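Long-range contacts in titin (Homo sapiens, PDB 2A38), which forms giant elastic filaments in the sarcomeres of striated muscle and is represented here by its two N-terminal immunoglobulin-like domains, Z1 and Z2: residues 98-103 with 128-133; 104-109 with 183-188; 115-120 with 166-171; 124-129 with 156-161; 137-142 with 172-177. All blocks are in the same frame, centred on the assembly; numbering follows the deposited sequence.

How the contacts relate
All five contacts belong to the second immunoglobulin domain, contact 1 lying where the linker from the first domain enters it. Contacts 1 and 4 sit on either side of strand 119-130, pairing it with strands 102-106 and 158-166. Contact 5 joins strands 134-139 and 172-180 in the opposing sheet. Contact 2 spans the sandwich between strands 102-106 and 183-193, its centre about 9 Å from that of contact 4 and about 13 Å from that of contact 5, both nested within the loop it closes. Contact 3 lies at the far pole, about 37 Å from contact 1 between centres. The set thus runs from the domain junction to the distal end of a chain built as a tandem.

Contact 1 of 5, residues 98-103 with 128-133; sequences KAETAP and TGIPTP
The linker between the two immunoglobulin domains becomes the first strand of the second domain here, where A102 pairs antiparallel with I130 at the end of strand 119-130. A102 N donates to I130 O at 2.9 Å, and I130 N returns a bond to A102 O at 3.0 Å; both meet a carbonyl lone pair in plane. A102 O also takes the side-chain amide of N180, from the strand 172-180 of the opposite sheet, so this edge pairing is tied across the sandwich. The pair is the opening of the A-B strand pairing of an I-set fold; strand 119-130 ends here, and the peptide that follows, between I130 and P131, is cis. Beside it, I130 reaches back along the linker. Its CG2, anti to the backbone N (CG1 at chi1 -53°), touches E100 O at 3.2 Å, while CD1 meets the OE1 of E100 at 3.4 Å. The E100 chain arrives extended, its CG anti to the backbone N (chi1 171°), and crosses the isoleucine obliquely. Further along, a water 2.9 Å from P103 O donates to that carbonyl and also hydrogen-bonds T128 OG1.

Contact 2 of 5, residues 104-109 with 183-188; sequences PNFVQR and GRATST
F106 holds its CG anti to the carbonyl carbon (chi1 -74°), which swings the ring off strand 102-106 toward strand 183-193; the backbone of S187 directs CB at that ring, and its chi1 of -176° puts OG anti to the backbone N. CB of S187 lies over the ring face, 3.8 Å from the centroid of F106 and almost on the ring normal, a CH-pi contact. The methyl of A185 approaches obliquely, its CB 3.6 Å from F106 CE1, and the backbone N of T186 stands at the ring edge. P104 closes the row: its CB is 4.1 Å from A185 CB, while its CD rests 3.3 Å from G183 O. S187 OG passes R109 CB at 3.6 Å, but accepts a hydrogen bond from L110 N. The strands belong to different sheets and no hydrogen bond joins them; their short axes run 21° from parallel, 6.2 Å apart. The hydrogen-bonded neighbour of strand 102-106 is strand 119-130, where V107 and Q108 both face R126 in a classic beta bulge as the chain turns its corner. Strands of two sheets meeting through side chains, the first about to cross to the other layer, typify the I-set immunoglobulin sandwich.

Contact 3 of 5, residues 115-120 with 166-171; sequences VRQGSQ and AYPEDS
From CB the side chain of Q117 sets off with CG anti to the backbone N (chi1 -169°) and runs extended toward Y167 and P168. CG comes first, 3.3 Å from Y167 CD2, approaching the ring obliquely. CD then lies in plane at the ring edge, also close to the proline. The tip divides: OE1 rests on the P168 ring, 3.7 Å from P168 CD, whereas NE2 turns back beside the tyrosine, 3.8 Å from Y167 CD2. The amide is tilted 57° to the ring, so it is not stacked. Y167 OH is engaged elsewhere, in a hydrogen bond with E165.

Two backbone bonds also join the segments. G118 N donates to A166 O over a very short 2.5 Å, almost along the C=O axis, and the same nitrogen lies over one face of the Y167 ring. A166 N donates in turn to S119 O at 2.8 Å. Each segment is also fastened internally. R116 to S119 form a type II turn with G118 at positive phi, and R116 O is gripped twice, by S119 N and by S119 OG, the latter at only 2.5 Å. Opposite, Y167 N points straight at D170 OD2 (2.9 Å, 176°), meeting it from above the carboxylate plane and bracing the 3-10 turn 168-170. D170 O receives the hydroxyl of Y174, and that bond is the tyrosine corner of Greek-key immunoglobulin domains, here joined to the turn that leads into strand 119-130.

Contact 4 of 5, residues 124-129 with 156-161; sequences QVRVTG and GDLYSL
Q124, R126, L158 and S160 share one face of the strand pair. R126 leaves with CG anti to the backbone N (chi1 178°) and bends at chi3 (-78°), which folds its guanidinium across L158, whose CB lies 4.0 Å above one face, offset toward the rim. D157 stands beside the same group with its carboxylate turned 89° to the guanidinium; NH1 of R126 and OD2 of D157 are 4.0 Å apart, too far for a salt bridge, so any attraction is probably long-range. A water links D157 N to R126 NH1, weakly at the arginine end. L158 places CD1 3.4 Å from V125 O and crosses Q124 obliquely. The extended Q124 chain passes S160, its NE2 making a weak, strongly bent bond of 2.7 Å to S160 OG. On the inward face V125 crosses Y159 obliquely, CG2 to CB 3.8 Å, and F137 of the facing sheet packs on the tyrosine. Between the backbones, V125 and Y159 exchange bonds nearly along their C=O axes, and V127 N donates to D157 O at 2.9 Å. This is the antiparallel B-E strand pair of an immunoglobulin sandwich, with V125 and Y159 turned to the facing sheet.

Contact 5 of 5, residues 137-142 with 172-177; sequences FYRDGA and GTYSVN
T173 O is gripped by two hydrogen bonds: D140 N reaches it at 2.7 Å with a nearly straight N-H (171°), and a water donates from 3.1 Å; R139 CA adds a C-H contact. That water also accepts from G141 N and hydrogen-bonds S175 OG. D140 repays the strand through its carboxylate, since T173 N donates to D140 OD1 at 3.1 Å from above the carboxylate plane, while a second water bridges OD1 to T173 OG1, whose stronger partner is E190. Both residues thus tie strand 172-180 to the type I' turn 139-142, in which D140 and G141 have positive phi. Strands 134-139 and 172-180 form the antiparallel C-F pair of the immunoglobulin fold, and Y174 is the tyrosine of its tyrosine corner. R139 lies alongside that ring, pointing the same way: its chain is extended, its CG sits over one face, 3.7 Å from Y174 CZ, and the guanidinium is tilted 19° to the ring, its NH2 bonding S171 O. Next, Y138 N donates to S175 O at 2.7 Å and S175 N answers to Y138 O. S175 OG, in the crowded position between N and carbonyl carbon (chi1 56°), abuts Y138 CB at 3.4 Å.

Contact 1 of 5, residues 98-103 with 128-133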
# COMPACT_ATOMS: atom_id res chain seq x y z
N LYS A 98 1.81 -8.63 -7.47
CA LYS A 98 3.11 -8.77 -6.80
C LYS A 98 3.11 -8.06 -5.45
O LYS A 98 2.76 -6.88 -5.36
CB LYS A 98 4.22 -8.21 -7.69
CG LYS A 98 5.61 -8.21 -7.04
CD LYS A 98 6.00 -9.60 -6.56
CE LYS A 98 7.20 -9.55 -5.61
NZ LYS A 98 7.44 -10.87 -4.95
N ALA A 99 3.49 -8.79 -4.40
CA ALA A 99 3.54 -8.24 -3.05
C ALA A 99 4.45 -7.02 -2.98
O ALA A 99 5.55 -7.00 -3.54
CB ALA A 99 4.04 -9.30 -2.08
N GLU A 100 3.97 -5.98 -2.30
CA GLU A 100 4.70 -4.74 -2.16
C GLU A 100 5.50 -4.70 -0.86
O GLU A 100 5.05 -5.20 0.17
CB GLU A 100 3.72 -3.56 -2.20
CG GLU A 100 4.32 -2.21 -1.85
CD GLU A 100 3.26 -1.13 -1.66
OE1 GLU A 100 2.26 -1.40 -0.95
OE2 GLU A 100 3.43 -0.02 -2.20
N THR A 101 6.70 -4.13 -0.93
CA THR A 101 7.55 -4.00 0.25
C THR A 101 8.30 -2.68 0.23
O THR A 101 8.53 -2.09 -0.83
CB THR A 101 8.57 -5.16 0.35
OG1 THR A 101 9.32 -5.25 -0.87
CG2 THR A 101 7.87 -6.48 0.63
N ALA A 102 8.68 -2.22 1.41
CA ALA A 102 9.41 -0.96 1.57
C ALA A 102 10.20 -1.07 2.86
O ALA A 102 9.67 -1.50 3.88
CB ALA A 102 8.44 0.20 1.65
N PRO A 103 11.49 -0.70 2.84
CA PRO A 103 12.27 -0.79 4.08
C PRO A 103 11.78 0.26 5.08
O PRO A 103 11.07 1.20 4.70
CB PRO A 103 13.69 -0.51 3.60
CG PRO A 103 13.46 0.49 2.50
CD PRO A 103 12.27 -0.09 1.76
N THR A 128 7.56 4.29 8.79
CA THR A 128 6.74 3.60 7.81
C THR A 128 7.53 2.43 7.24
O THR A 128 8.75 2.35 7.42
CB THR A 128 6.35 4.53 6.65
OG1 THR A 128 7.53 5.07 6.05
CG2 THR A 128 5.44 5.66 7.14
N GLY A 129 6.83 1.53 6.56
CA GLY A 129 7.48 0.37 5.97
C GLY A 129 6.49 -0.76 5.78
O GLY A 129 5.47 -0.84 6.48
N ILE A 130 6.82 -1.65 4.85
CA ILE A 130 5.98 -2.81 4.53
C ILE A 130 6.91 -4.00 4.36
O ILE A 130 7.75 -4.00 3.47
CB ILE A 130 5.22 -2.59 3.20
CG1 ILE A 130 4.46 -1.26 3.26
CG2 ILE A 130 4.26 -3.74 2.94
CD1 ILE A 130 3.97 -0.76 1.91
N PRO A 131 6.77 -5.03 5.20
CA PRO A 131 5.83 -5.18 6.32
C PRO A 131 6.01 -4.09 7.37
O PRO A 131 7.03 -3.39 7.38
CB PRO A 131 6.18 -6.55 6.90
CG PRO A 131 6.79 -7.27 5.75
CD PRO A 131 7.64 -6.22 5.10
N THR A 132 5.04 -3.96 8.26
CA THR A 132 5.12 -2.96 9.32
C THR A 132 6.40 -3.21 10.12
O THR A 132 6.69 -4.34 10.52
CB THR A 132 3.92 -3.08 10.25
OG1 THR A 132 2.72 -3.00 9.47
CG2 THR A 132 3.95 -1.97 11.29
N PRO A 133 7.18 -2.15 10.37
CA PRO A 133 8.42 -2.33 11.12
C PRO A 133 8.24 -2.59 12.61
O PRO A 133 7.22 -2.22 13.20
CB PRO A 133 9.16 -1.01 10.89
CG PRO A 133 8.57 -0.48 9.61
CD PRO A 133 7.11 -0.80 9.79
O HOH W 1 8.82 3.04 4.22

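Contact 2 of 5, residues 104-109 with 183-188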
# COMPACT_ATOMS: atom_id res chain seq x y z
N PRO A 104 12.13 0.11 6.37
CA PRO A 104 11.69 1.09 7.37
C PRO A 104 12.24 2.47 7.02
O PRO A 104 13.39 2.62 6.63
CB PRO A 104 12.27 0.54 8.66
CG PRO A 104 12.34 -0.95 8.40
CD PRO A 104 12.89 -0.98 7.00
N ASN A 105 11.40 3.48 7.19
CA ASN A 105 11.79 4.84 6.88
C ASN A 105 11.33 5.79 7.97
O ASN A 105 10.19 5.71 8.43
CB ASN A 105 11.18 5.24 5.54
CG ASN A 105 11.49 6.67 5.17
OD1 ASN A 105 12.65 7.08 5.16
ND2 ASN A 105 10.45 7.44 4.86
N PHE A 106 12.22 6.68 8.40
CA PHE A 106 11.86 7.65 9.43
C PHE A 106 11.34 8.92 8.79
O PHE A 106 12.12 9.73 8.29
CB PHE A 106 13.06 7.99 10.30
CG PHE A 106 13.42 6.90 11.26
CD1 PHE A 106 14.41 5.99 10.94
CD2 PHE A 106 12.73 6.75 12.45
CE1 PHE A 106 14.70 4.94 11.80
CE2 PHE A 106 13.02 5.71 13.31
CZ PHE A 106 14.00 4.81 12.99
N VAL A 107 10.03 9.09 8.80
CA VAL A 107 9.41 10.28 8.24
C VAL A 107 9.78 11.39 9.21
O VAL A 107 10.13 12.50 8.81
CB VAL A 107 7.88 10.14 8.17
CG1 VAL A 107 7.25 11.45 7.73
CG2 VAL A 107 7.51 9.02 7.21
N GLN A 108 9.69 11.07 10.50
CA GLN A 108 10.06 11.99 11.57
C GLN A 108 11.15 11.29 12.40
O GLN A 108 10.92 10.22 12.95
CB GLN A 108 8.87 12.31 12.46
CG GLN A 108 9.21 13.32 13.54
CD GLN A 108 8.12 13.47 14.57
OE1 GLN A 108 6.96 13.18 14.29
NE2 GLN A 108 8.48 13.94 15.76
N ARG A 109 12.32 11.92 12.46
CA ARG A 109 13.46 11.39 13.18
C ARG A 109 13.59 11.99 14.57
O ARG A 109 12.96 12.99 14.89
CB ARG A 109 14.74 11.69 12.41
CG ARG A 109 14.87 10.94 11.12
CD ARG A 109 16.12 11.36 10.35
NE ARG A 109 16.44 10.39 9.30
CZ ARG A 109 17.17 10.67 8.22
NH1 ARG A 109 17.66 11.89 8.04
NH2 ARG A 109 17.40 9.72 7.32
N GLY A 183 14.60 -4.49 5.44
CA GLY A 183 15.64 -3.58 5.87
C GLY A 183 15.61 -3.12 7.31
O GLY A 183 14.71 -3.47 8.08
N ARG A 184 16.61 -2.33 7.66
CA ARG A 184 16.73 -1.78 8.99
C ARG A 184 17.14 -0.32 8.88
O ARG A 184 17.96 0.05 8.05
CB ARG A 184 17.79 -2.53 9.80
CG ARG A 184 17.89 -2.05 11.25
CD ARG A 184 19.13 -2.61 11.91
NE ARG A 184 20.33 -2.14 11.23
CZ ARG A 184 21.51 -2.73 11.32
NH1 ARG A 184 21.65 -3.83 12.06
NH2 ARG A 184 22.56 -2.22 10.68
N ALA A 185 16.56 0.51 9.73
CA ALA A 185 16.85 1.93 9.77
C ALA A 185 17.06 2.30 11.24
O ALA A 185 16.44 1.70 12.12
CB ALA A 185 15.69 2.71 9.20
N THR A 186 17.93 3.26 11.50
CA THR A 186 18.16 3.70 12.87
C THR A 186 18.19 5.21 12.94
O THR A 186 18.58 5.88 11.99
CB THR A 186 19.47 3.13 13.46
OG1 THR A 186 20.59 3.75 12.81
CG2 THR A 186 19.54 1.62 13.25
N SER A 187 17.74 5.75 14.07
CA SER A 187 17.70 7.18 14.31
C SER A 187 18.35 7.42 15.66
O SER A 187 18.06 6.71 16.63
CB SER A 187 16.24 7.65 14.32
OG SER A 187 16.13 9.05 14.45
N THR A 188 19.25 8.40 15.73
CA THR A 188 19.93 8.69 16.98
C THR A 188 19.87 10.17 17.31
O THR A 188 19.83 11.01 16.42
CB THR A 188 21.43 8.31 16.93
OG1 THR A 188 21.57 7.02 16.31
CG2 THR A 188 22.00 8.24 18.34

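Contact 3 of 5, residues 115-120 with 166-171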
# COMPACT_ATOMS: atom_id res chain seq x y z
N VAL A 115 17.93 20.34 27.89
CA VAL A 115 16.94 20.90 28.79
C VAL A 115 17.47 20.99 30.21
O VAL A 115 18.46 20.35 30.55
CB VAL A 115 15.65 20.04 28.79
CG1 VAL A 115 15.11 19.91 27.37
CG2 VAL A 115 15.95 18.66 29.38
N ARG A 116 16.81 21.79 31.03
CA ARG A 116 17.23 21.92 32.42
C ARG A 116 16.58 20.83 33.27
O ARG A 116 15.52 20.28 32.94
CB ARG A 116 16.89 23.30 32.96
CG ARG A 116 18.04 24.28 32.87
CD ARG A 116 17.72 25.58 33.60
NE ARG A 116 16.96 26.48 32.75
CZ ARG A 116 17.50 27.26 31.82
NH1 ARG A 116 18.82 27.24 31.61
NH2 ARG A 116 16.73 28.03 31.07
N GLN A 117 17.25 20.53 34.38
CA GLN A 117 16.80 19.52 35.32
C GLN A 117 15.32 19.65 35.66
O GLN A 117 14.84 20.75 35.92
CB GLN A 117 17.64 19.63 36.58
CG GLN A 117 17.47 18.49 37.54
CD GLN A 117 18.37 18.63 38.75
OE1 GLN A 117 19.59 18.76 38.62
NE2 GLN A 117 17.77 18.62 39.94
N GLY A 118 14.60 18.54 35.66
CA GLY A 118 13.18 18.56 36.00
C GLY A 118 12.20 18.81 34.86
O GLY A 118 10.99 18.78 35.07
N SER A 119 12.72 19.06 33.66
CA SER A 119 11.87 19.32 32.49
C SER A 119 11.17 18.07 31.97
O SER A 119 11.72 16.97 32.05
CB SER A 119 12.72 19.89 31.35
OG SER A 119 13.48 21.00 31.77
N GLN A 120 9.97 18.24 31.42
CA GLN A 120 9.23 17.14 30.82
C GLN A 120 9.77 17.08 29.39
O GLN A 120 9.80 18.10 28.70
CB GLN A 120 7.74 17.45 30.77
CG GLN A 120 6.94 16.45 29.95
CD GLN A 120 5.54 16.96 29.60
OE1 GLN A 120 4.61 16.90 30.41
NE2 GLN A 120 5.39 17.47 28.37
N ALA A 166 12.96 14.96 33.63
CA ALA A 166 14.32 14.67 33.22
C ALA A 166 15.35 15.18 34.21
O ALA A 166 15.32 16.35 34.59
CB ALA A 166 14.57 15.27 31.86
N TYR A 167 16.25 14.29 34.64
CA TYR A 167 17.33 14.63 35.56
C TYR A 167 18.66 14.26 34.90
O TYR A 167 18.68 13.47 33.96
CB TYR A 167 17.17 13.88 36.90
CG TYR A 167 16.01 14.41 37.71
CD1 TYR A 167 14.78 13.76 37.71
CD2 TYR A 167 16.12 15.63 38.39
CE1 TYR A 167 13.67 14.32 38.36
CE2 TYR A 167 15.02 16.20 39.04
CZ TYR A 167 13.80 15.54 39.01
OH TYR A 167 12.70 16.14 39.59
N PRO A 168 19.78 14.84 35.37
CA PRO A 168 21.12 14.58 34.82
C PRO A 168 21.45 13.10 34.52
O PRO A 168 22.13 12.81 33.54
CB PRO A 168 22.05 15.19 35.86
CG PRO A 168 21.26 16.36 36.34
CD PRO A 168 19.88 15.75 36.53
N GLU A 169 20.98 12.18 35.35
CA GLU A 169 21.23 10.75 35.14
C GLU A 169 20.60 10.23 33.83
O GLU A 169 20.97 9.15 33.34
CB GLU A 169 20.67 9.94 36.31
CG GLU A 169 21.59 9.88 37.52
CD GLU A 169 20.93 9.25 38.75
OE1 GLU A 169 20.16 8.27 38.59
OE2 GLU A 169 21.20 9.73 39.87
N ASP A 170 19.65 11.00 33.27
CA ASP A 170 18.96 10.62 32.02
C ASP A 170 19.66 11.10 30.75
O ASP A 170 19.21 10.80 29.64
CB ASP A 170 17.53 11.14 32.02
CG ASP A 170 16.74 10.70 33.24
OD1 ASP A 170 16.82 9.51 33.61
OD2 ASP A 170 16.03 11.55 33.83
N SER A 171 20.73 11.86 30.90
CA SER A 171 21.46 12.34 29.74
C SER A 171 22.08 11.14 29.03
O SER A 171 22.37 10.11 29.65
CB SER A 171 22.57 13.30 30.17
OG SER A 171 22.04 14.44 30.83

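Contact 4 of 5, residues 124-129 with 156-161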
# COMPACT_ATOMS: atom_id res chain seq x y z
N GLN A 124 10.08 11.89 19.79
CA GLN A 124 9.20 11.17 18.88
C GLN A 124 9.80 10.82 17.54
O GLN A 124 10.72 11.48 17.06
CB GLN A 124 7.93 11.96 18.57
CG GLN A 124 7.05 12.28 19.74
CD GLN A 124 5.67 12.71 19.27
OE1 GLN A 124 5.53 13.32 18.21
NE2 GLN A 124 4.65 12.39 20.06
N VAL A 125 9.23 9.79 16.93
CA VAL A 125 9.62 9.32 15.61
C VAL A 125 8.35 8.83 14.91
O VAL A 125 7.39 8.40 15.55
CB VAL A 125 10.62 8.14 15.68
CG1 VAL A 125 11.91 8.56 16.36
CG2 VAL A 125 9.99 6.96 16.42
N ARG A 126 8.34 8.91 13.59
CA ARG A 126 7.22 8.41 12.80
C ARG A 126 7.90 7.46 11.81
O ARG A 126 8.77 7.88 11.06
CB ARG A 126 6.49 9.53 12.07
CG ARG A 126 5.36 9.00 11.21
CD ARG A 126 4.56 10.12 10.56
NE ARG A 126 3.62 10.74 11.48
CZ ARG A 126 2.51 10.16 11.92
NH1 ARG A 126 2.18 8.93 11.52
NH2 ARG A 126 1.70 10.81 12.75
N VAL A 127 7.51 6.20 11.83
CA VAL A 127 8.12 5.20 10.96
C VAL A 127 7.14 4.51 10.03
O VAL A 127 6.03 4.16 10.44
CB VAL A 127 8.81 4.09 11.79
CG1 VAL A 127 9.54 3.12 10.87
CG2 VAL A 127 9.77 4.69 12.78
N THR A 128 7.56 4.29 8.79
CA THR A 128 6.74 3.60 7.81
C THR A 128 7.53 2.43 7.24
O THR A 128 8.75 2.35 7.42
CB THR A 128 6.35 4.53 6.65
OG1 THR A 128 7.53 5.07 6.05
CG2 THR A 128 5.44 5.66 7.14
N GLY A 129 6.83 1.53 6.56
CA GLY A 129 7.48 0.37 5.97
C GLY A 129 6.49 -0.76 5.78
O GLY A 129 5.47 -0.84 6.48
N GLY A 156 -0.37 4.27 15.81
CA GLY A 156 -0.13 4.13 14.39
C GLY A 156 1.36 4.05 14.12
O GLY A 156 2.06 3.21 14.68
N ASP A 157 1.86 4.95 13.27
CA ASP A 157 3.27 4.97 12.92
C ASP A 157 4.08 5.88 13.83
O ASP A 157 5.30 5.96 13.71
CB ASP A 157 3.43 5.43 11.48
CG ASP A 157 2.47 4.74 10.54
OD1 ASP A 157 2.23 3.52 10.74
OD2 ASP A 157 1.96 5.40 9.61
N LEU A 158 3.40 6.56 14.75
CA LEU A 158 4.04 7.49 15.67
C LEU A 158 4.41 6.87 17.02
O LEU A 158 3.53 6.42 17.76
CB LEU A 158 3.11 8.68 15.89
CG LEU A 158 3.65 9.94 16.55
CD1 LEU A 158 4.80 10.53 15.74
CD2 LEU A 158 2.52 10.95 16.66
N TYR A 159 5.70 6.84 17.33
CA TYR A 159 6.20 6.30 18.59
C TYR A 159 6.80 7.44 19.38
O TYR A 159 7.48 8.30 18.82
CB TYR A 159 7.27 5.23 18.38
CG TYR A 159 6.79 3.97 17.71
CD1 TYR A 159 6.53 3.95 16.34
CD2 TYR A 159 6.62 2.80 18.44
CE1 TYR A 159 6.11 2.77 15.71
CE2 TYR A 159 6.20 1.62 17.83
CZ TYR A 159 5.95 1.62 16.46
OH TYR A 159 5.55 0.44 15.85
N SER A 160 6.57 7.43 20.68
CA SER A 160 7.09 8.48 21.53
C SER A 160 7.72 7.93 22.79
O SER A 160 7.30 6.88 23.30
CB SER A 160 5.97 9.44 21.92
OG SER A 160 5.25 9.88 20.78
N LEU A 161 8.73 8.63 23.27
CA LEU A 161 9.40 8.29 24.51
C LEU A 161 9.23 9.55 25.35
O LEU A 161 9.78 10.60 25.03
CB LEU A 161 10.89 8.01 24.30
CG LEU A 161 11.64 7.94 25.64
CD1 LEU A 161 11.00 6.89 26.53
CD2 LEU A 161 13.10 7.61 25.41
O HOH W 2 -0.26 6.60 11.74

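Contact 5 of 5, residues 137-142 with 172-177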
# COMPACT_ATOMS: atom_id res chain seq x y z
N PHE A 137 13.38 1.24 21.25
CA PHE A 137 14.13 2.41 21.69
C PHE A 137 15.30 2.02 22.56
O PHE A 137 15.18 1.11 23.39
CB PHE A 137 13.23 3.37 22.46
CG PHE A 137 12.09 3.92 21.66
CD1 PHE A 137 11.04 3.09 21.25
CD2 PHE A 137 12.06 5.26 21.30
CE1 PHE A 137 9.98 3.60 20.49
CE2 PHE A 137 11.01 5.79 20.54
CZ PHE A 137 9.97 4.95 20.14
N TYR A 138 16.41 2.71 22.40
CA TYR A 138 17.61 2.43 23.17
C TYR A 138 18.24 3.67 23.77
O TYR A 138 18.13 4.77 23.22
CB TYR A 138 18.65 1.76 22.28
CG TYR A 138 18.17 0.49 21.64
CD1 TYR A 138 18.40 -0.74 22.25
CD2 TYR A 138 17.45 0.51 20.45
CE1 TYR A 138 17.93 -1.92 21.68
CE2 TYR A 138 16.98 -0.65 19.87
CZ TYR A 138 17.22 -1.87 20.49
OH TYR A 138 16.77 -3.03 19.91
N ARG A 139 18.89 3.49 24.91
CA ARG A 139 19.60 4.57 25.57
C ARG A 139 21.01 4.02 25.71
O ARG A 139 21.22 3.04 26.41
CB ARG A 139 19.05 4.87 26.96
CG ARG A 139 19.76 6.06 27.59
CD ARG A 139 19.71 6.04 29.10
NE ARG A 139 20.62 7.03 29.65
CZ ARG A 139 20.99 7.07 30.93
NH1 ARG A 139 20.54 6.16 31.78
NH2 ARG A 139 21.82 8.02 31.35
N ASP A 140 21.96 4.64 25.02
CA ASP A 140 23.34 4.18 25.05
C ASP A 140 23.42 2.67 24.76
O ASP A 140 24.17 1.94 25.41
CB ASP A 140 24.00 4.48 26.42
CG ASP A 140 24.20 5.98 26.67
OD1 ASP A 140 24.64 6.71 25.75
OD2 ASP A 140 23.93 6.42 27.81
N GLY A 141 22.63 2.21 23.80
CA GLY A 141 22.66 0.81 23.42
C GLY A 141 21.85 -0.19 24.23
O GLY A 141 21.77 -1.36 23.86
N ALA A 142 21.25 0.23 25.34
CA ALA A 142 20.45 -0.69 26.15
C ALA A 142 18.97 -0.38 25.96
O ALA A 142 18.56 0.78 25.98
CB ALA A 142 20.83 -0.55 27.62
N GLY A 172 22.29 11.26 27.73
CA GLY A 172 22.89 10.17 26.99
C GLY A 172 22.47 10.13 25.55
O GLY A 172 21.79 11.04 25.05
N THR A 173 22.88 9.07 24.86
CA THR A 173 22.56 8.90 23.46
C THR A 173 21.30 8.06 23.33
O THR A 173 21.26 6.91 23.77
CB THR A 173 23.70 8.20 22.72
OG1 THR A 173 24.85 9.06 22.71
CG2 THR A 173 23.30 7.90 21.29
N TYR A 174 20.26 8.65 22.74
CA TYR A 174 19.01 7.95 22.55
C TYR A 174 18.87 7.57 21.10
O TYR A 174 19.16 8.36 20.21
CB TYR A 174 17.83 8.81 22.99
CG TYR A 174 17.71 8.91 24.49
CD1 TYR A 174 18.58 9.71 25.22
CD2 TYR A 174 16.77 8.14 25.18
CE1 TYR A 174 18.52 9.76 26.61
CE2 TYR A 174 16.70 8.18 26.56
CZ TYR A 174 17.58 8.99 27.27
OH TYR A 174 17.51 9.01 28.64
N SER A 175 18.43 6.34 20.86
CA SER A 175 18.25 5.87 19.49
C SER A 175 17.02 4.98 19.34
O SER A 175 16.49 4.43 20.31
CB SER A 175 19.48 5.09 19.05
OG SER A 175 19.74 4.04 19.95
N VAL A 176 16.57 4.85 18.11
CA VAL A 176 15.44 4.00 17.82
C VAL A 176 15.85 3.17 16.63
O VAL A 176 16.45 3.67 15.68
CB VAL A 176 14.16 4.80 17.50
CG1 VAL A 176 14.48 5.89 16.52
CG2 VAL A 176 13.10 3.88 16.93
N ASN A 177 15.55 1.88 16.71
CA ASN A 177 15.87 0.94 15.66
C ASN A 177 14.58 0.39 15.08
O ASN A 177 13.71 -0.07 15.83
CB ASN A 177 16.69 -0.19 16.26
CG ASN A 177 17.74 -0.67 15.34
OD1 ASN A 177 17.49 -1.46 14.44
ND2 ASN A 177 18.96 -0.18 15.55
O HOH W 3 26.15 9.50 25.51
O HOH W 4 21.38 4.37 21.97